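Local coordinates for monomethylamine methyltransferase MtmB1 (Methanosarcina barkeri, PDB 1NTH), which catalyses transfer of the methyl group from monomethylamine to the corrinoid cofactor of its partner protein MtmC, a step of methanogenesis from methylamine, at residues K100-G105 against A291-D296. Residues are numbered along the deposited sequence; the frame is centred on the assembly and turned at random. Where two conformers were deposited one is given.
Sequences KEFVLG and ASWHLD
At the N-terminal end of a strand of the parallel TIM-barrel sheet, Trp293 meets Phe102, which reaches in from the antiparallel hairpin formed by strands 101-104 and 111-114. The closest atoms are Phe102 CZ and Trp293 CD1, 3.3 Å apart, so the far end of the phenyl ring presses on the pyrrole side of the indole. Its neighbour Phe102 CE2 lies 4.0 Å from Trp293 CB, the methylene that carries the indole. Although the two planes are inclined by only 24°, the phenyl and pyrrole centroids are 5.1 Å apart; the rings are slid past one another and barely overlap. With CG between the backbone N and carbonyl carbon (chi1 58°), the Phe102 ring is sent toward strand 293-300 with CZ leading. The hairpin thus packs at the end of this strand opposite the C-terminal strand ends, where TIM barrels carry their active sites. Phe102 CE2 also approaches the carbonyl O of Ser292 at 4.0 Å, a van der Waals contact just before that strand. No hydrogen bond joins the two segments: Trp293 NE1 is bonded to Ser227 OG, which fixes the pyrrole edge next to CD1, while Ser292 OG bonds to Gln99 and to the backbone N of Ile256. The touching residues are buried in the assembly, where Arg108 of a second subunit packs on Ser292 and Arg114 of that subunit salt-bridges Glu101 OE1. On the hairpin side, Leu104 CG sits at the edge of the Phe102 ring, in its plane. An alanine at Phe102 removes the ring that meets CD1 and would probably leave a gap between hairpin and barrel strand, with the indole less firmly packed. Val113 and Leu329 also pack against the Phe102 side chain.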
ATOM      1  N   LYS A 100      23.666 -11.698  -3.921  1.00 18.38           N
ATOM      2  CA  LYS A 100      23.612 -13.047  -4.476  1.00 21.05           C
ATOM      3  C   LYS A 100      22.567 -13.235  -5.563  1.00 19.15           C
ATOM      4  O   LYS A 100      22.811 -13.918  -6.559  1.00 18.14           O
ATOM      5  CB  LYS A 100      23.349 -14.057  -3.358  0.55 23.74           C
ATOM      6  CG  LYS A 100      24.415 -14.098  -2.278  0.55 28.37           C
ATOM      7  CD  LYS A 100      25.752 -14.544  -2.834  0.55 32.40           C
ATOM      8  CE  LYS A 100      26.771 -14.705  -1.722  0.55 35.01           C
ATOM      9  NZ  LYS A 100      28.101 -15.134  -2.229  0.55 37.26           N
ATOM     10  N   GLU A 101      21.399 -12.637  -5.363  1.00 18.47           N
ATOM     11  CA  GLU A 101      20.308 -12.752  -6.321  1.00 17.39           C
ATOM     12  C   GLU A 101      19.294 -11.659  -6.030  1.00 16.81           C
ATOM     13  O   GLU A 101      19.372 -10.982  -5.004  1.00 16.64           O
ATOM     14  CB  GLU A 101      19.634 -14.122  -6.182  1.00 19.90           C
ATOM     15  CG  GLU A 101      18.891 -14.312  -4.865  1.00 22.01           C
ATOM     16  CD  GLU A 101      18.264 -15.693  -4.734  1.00 25.66           C
ATOM     17  OE1 GLU A 101      18.971 -16.637  -4.322  1.00 26.14           O
ATOM     18  OE2 GLU A 101      17.066 -15.836  -5.055  1.00 27.41           O
ATOM     19  N   PHE A 102      18.350 -11.473  -6.942  1.00 15.41           N
ATOM     20  CA  PHE A 102      17.311 -10.474  -6.741  1.00 15.36           C
ATOM     21  C   PHE A 102      16.166 -10.705  -7.710  1.00 15.49           C
ATOM     22  O   PHE A 102      16.278 -11.502  -8.642  1.00 16.41           O
ATOM     23  CB  PHE A 102      17.872  -9.046  -6.884  1.00 15.33           C
ATOM     24  CG  PHE A 102      18.526  -8.762  -8.209  1.00 15.51           C
ATOM     25  CD1 PHE A 102      17.767  -8.401  -9.316  1.00 15.72           C
ATOM     26  CD2 PHE A 102      19.908  -8.853  -8.346  1.00 16.83           C
ATOM     27  CE1 PHE A 102      18.377  -8.131 -10.544  1.00 16.73           C
ATOM     28  CE2 PHE A 102      20.527  -8.586  -9.567  1.00 16.43           C
ATOM     29  CZ  PHE A 102      19.759  -8.225 -10.667  1.00 17.08           C
ATOM     30  N   VAL A 103      15.057 -10.020  -7.460  1.00 15.85           N
ATOM     31  CA  VAL A 103      13.872 -10.136  -8.293  1.00 15.73           C
ATOM     32  C   VAL A 103      13.611  -8.825  -9.025  1.00 15.74           C
ATOM     33  O   VAL A 103      13.742  -7.744  -8.447  1.00 17.35           O
ATOM     34  CB  VAL A 103      12.631 -10.475  -7.434  1.00 16.71           C
ATOM     35  CG1 VAL A 103      11.369 -10.423  -8.284  1.00 16.24           C
ATOM     36  CG2 VAL A 103      12.796 -11.854  -6.813  1.00 17.15           C
ATOM     37  N   LEU A 104      13.261  -8.927 -10.304  1.00 14.65           N
ATOM     38  CA  LEU A 104      12.938  -7.755 -11.111  1.00 14.41           C
ATOM     39  C   LEU A 104      11.468  -7.863 -11.490  1.00 13.41           C
ATOM     40  O   LEU A 104      10.975  -8.957 -11.769  1.00 15.20           O
ATOM     41  CB  LEU A 104      13.793  -7.707 -12.383  1.00 14.61           C
ATOM     42  CG  LEU A 104      15.288  -7.459 -12.179  1.00 14.63           C
ATOM     43  CD1 LEU A 104      16.008  -7.557 -13.517  1.00 14.78           C
ATOM     44  CD2 LEU A 104      15.494  -6.075 -11.555  1.00 15.77           C
ATOM     45  N   GLY A 105      10.768  -6.736 -11.492  1.00 13.77           N
ATOM     46  CA  GLY A 105       9.359  -6.755 -11.838  1.00 13.30           C
ATOM     47  C   GLY A 105       8.499  -7.143 -10.651  1.00 14.71           C
ATOM     48  O   GLY A 105       9.005  -7.358  -9.547  1.00 14.74           O
ATOM     49  N   ALA A 291      26.644  -1.627  -6.388  1.00 15.35           N
ATOM     50  CA  ALA A 291      25.817  -2.284  -7.395  1.00 14.42           C
ATOM     51  C   ALA A 291      25.238  -3.641  -7.015  1.00 14.94           C
ATOM     52  O   ALA A 291      25.869  -4.430  -6.306  1.00 15.03           O
ATOM     53  CB  ALA A 291      26.605  -2.426  -8.695  1.00 16.20           C
ATOM     54  N   SER A 292      24.023  -3.894  -7.502  1.00 14.05           N
ATOM     55  CA  SER A 292      23.353  -5.172  -7.308  1.00 14.06           C
ATOM     56  C   SER A 292      23.887  -6.039  -8.444  1.00 13.32           C
ATOM     57  O   SER A 292      24.081  -7.240  -8.290  1.00 13.94           O
ATOM     58  CB  SER A 292      21.837  -5.020  -7.441  1.00 13.83           C
ATOM     59  OG  SER A 292      21.312  -4.221  -6.397  1.00 14.58           O
ATOM     60  N   TRP A 293      24.092  -5.413  -9.602  1.00 13.70           N
ATOM     61  CA  TRP A 293      24.663  -6.101 -10.751  1.00 12.95           C
ATOM     62  C   TRP A 293      25.386  -5.096 -11.639  1.00 13.20           C
ATOM     63  O   TRP A 293      25.155  -3.888 -11.542  1.00 13.59           O
ATOM     64  CB  TRP A 293      23.601  -6.890 -11.547  1.00 13.89           C
ATOM     65  CG  TRP A 293      22.506  -6.118 -12.239  1.00 12.91           C
ATOM     66  CD1 TRP A 293      21.387  -5.578 -11.668  1.00 13.83           C
ATOM     67  CD2 TRP A 293      22.356  -5.939 -13.656  1.00 13.65           C
ATOM     68  NE1 TRP A 293      20.541  -5.091 -12.639  1.00 14.68           N
ATOM     69  CE2 TRP A 293      21.113  -5.299 -13.869  1.00 13.58           C
ATOM     70  CE3 TRP A 293      23.148  -6.265 -14.765  1.00 14.96           C
ATOM     71  CZ2 TRP A 293      20.644  -4.977 -15.150  1.00 14.35           C
ATOM     72  CZ3 TRP A 293      22.683  -5.945 -16.040  1.00 15.68           C
ATOM     73  CH2 TRP A 293      21.440  -5.308 -16.220  1.00 13.91           C
ATOM     74  N   HIS A 294      26.283  -5.598 -12.479  1.00 14.21           N
ATOM     75  CA  HIS A 294      27.065  -4.739 -13.358  1.00 14.00           C
ATOM     76  C   HIS A 294      26.826  -5.046 -14.825  1.00 13.42           C
ATOM     77  O   HIS A 294      26.852  -6.207 -15.240  1.00 14.43           O
ATOM     78  CB  HIS A 294      28.556  -4.906 -13.053  1.00 15.19           C
ATOM     79  CG  HIS A 294      29.450  -4.157 -13.992  1.00 15.44           C
ATOM     80  ND1 HIS A 294      29.605  -2.788 -13.939  1.00 16.75           N
ATOM     81  CD2 HIS A 294      30.214  -4.584 -15.025  1.00 16.51           C
ATOM     82  CE1 HIS A 294      30.429  -2.404 -14.900  1.00 17.66           C
ATOM     83  NE2 HIS A 294      30.813  -3.475 -15.573  1.00 17.15           N
ATOM     84  N   LEU A 295      26.607  -3.994 -15.605  1.00 13.99           N
ATOM     85  CA  LEU A 295      26.375  -4.127 -17.032  1.00 14.05           C
ATOM     86  C   LEU A 295      27.641  -3.732 -17.788  1.00 15.68           C
ATOM     87  O   LEU A 295      28.143  -2.618 -17.636  1.00 16.04           O
ATOM     88  CB  LEU A 295      25.227  -3.222 -17.471  1.00 15.40           C
ATOM     89  CG  LEU A 295      24.883  -3.296 -18.962  1.00 15.66           C
ATOM     90  CD1 LEU A 295      24.256  -4.644 -19.292  1.00 17.47           C
ATOM     91  CD2 LEU A 295      23.932  -2.178 -19.302  1.00 15.95           C
ATOM     92  N   ASP A 296      28.145  -4.656 -18.596  1.00 16.28           N
ATOM     93  CA  ASP A 296      29.350  -4.436 -19.392  1.00 17.41           C
ATOM     94  C   ASP A 296      28.914  -3.996 -20.789  1.00 19.21           C
ATOM     95  O   ASP A 296      27.718  -3.887 -21.074  1.00 19.24           O
ATOM     96  CB  ASP A 296      30.140  -5.748 -19.466  1.00 17.64           C
ATOM     97  CG  ASP A 296      31.564  -5.569 -19.971  1.00 20.18           C
ATOM     98  OD1 ASP A 296      31.966  -4.438 -20.325  1.00 19.80           O
ATOM     99  OD2 ASP A 296      32.285  -6.589 -20.008  1.00 19.63           O
TER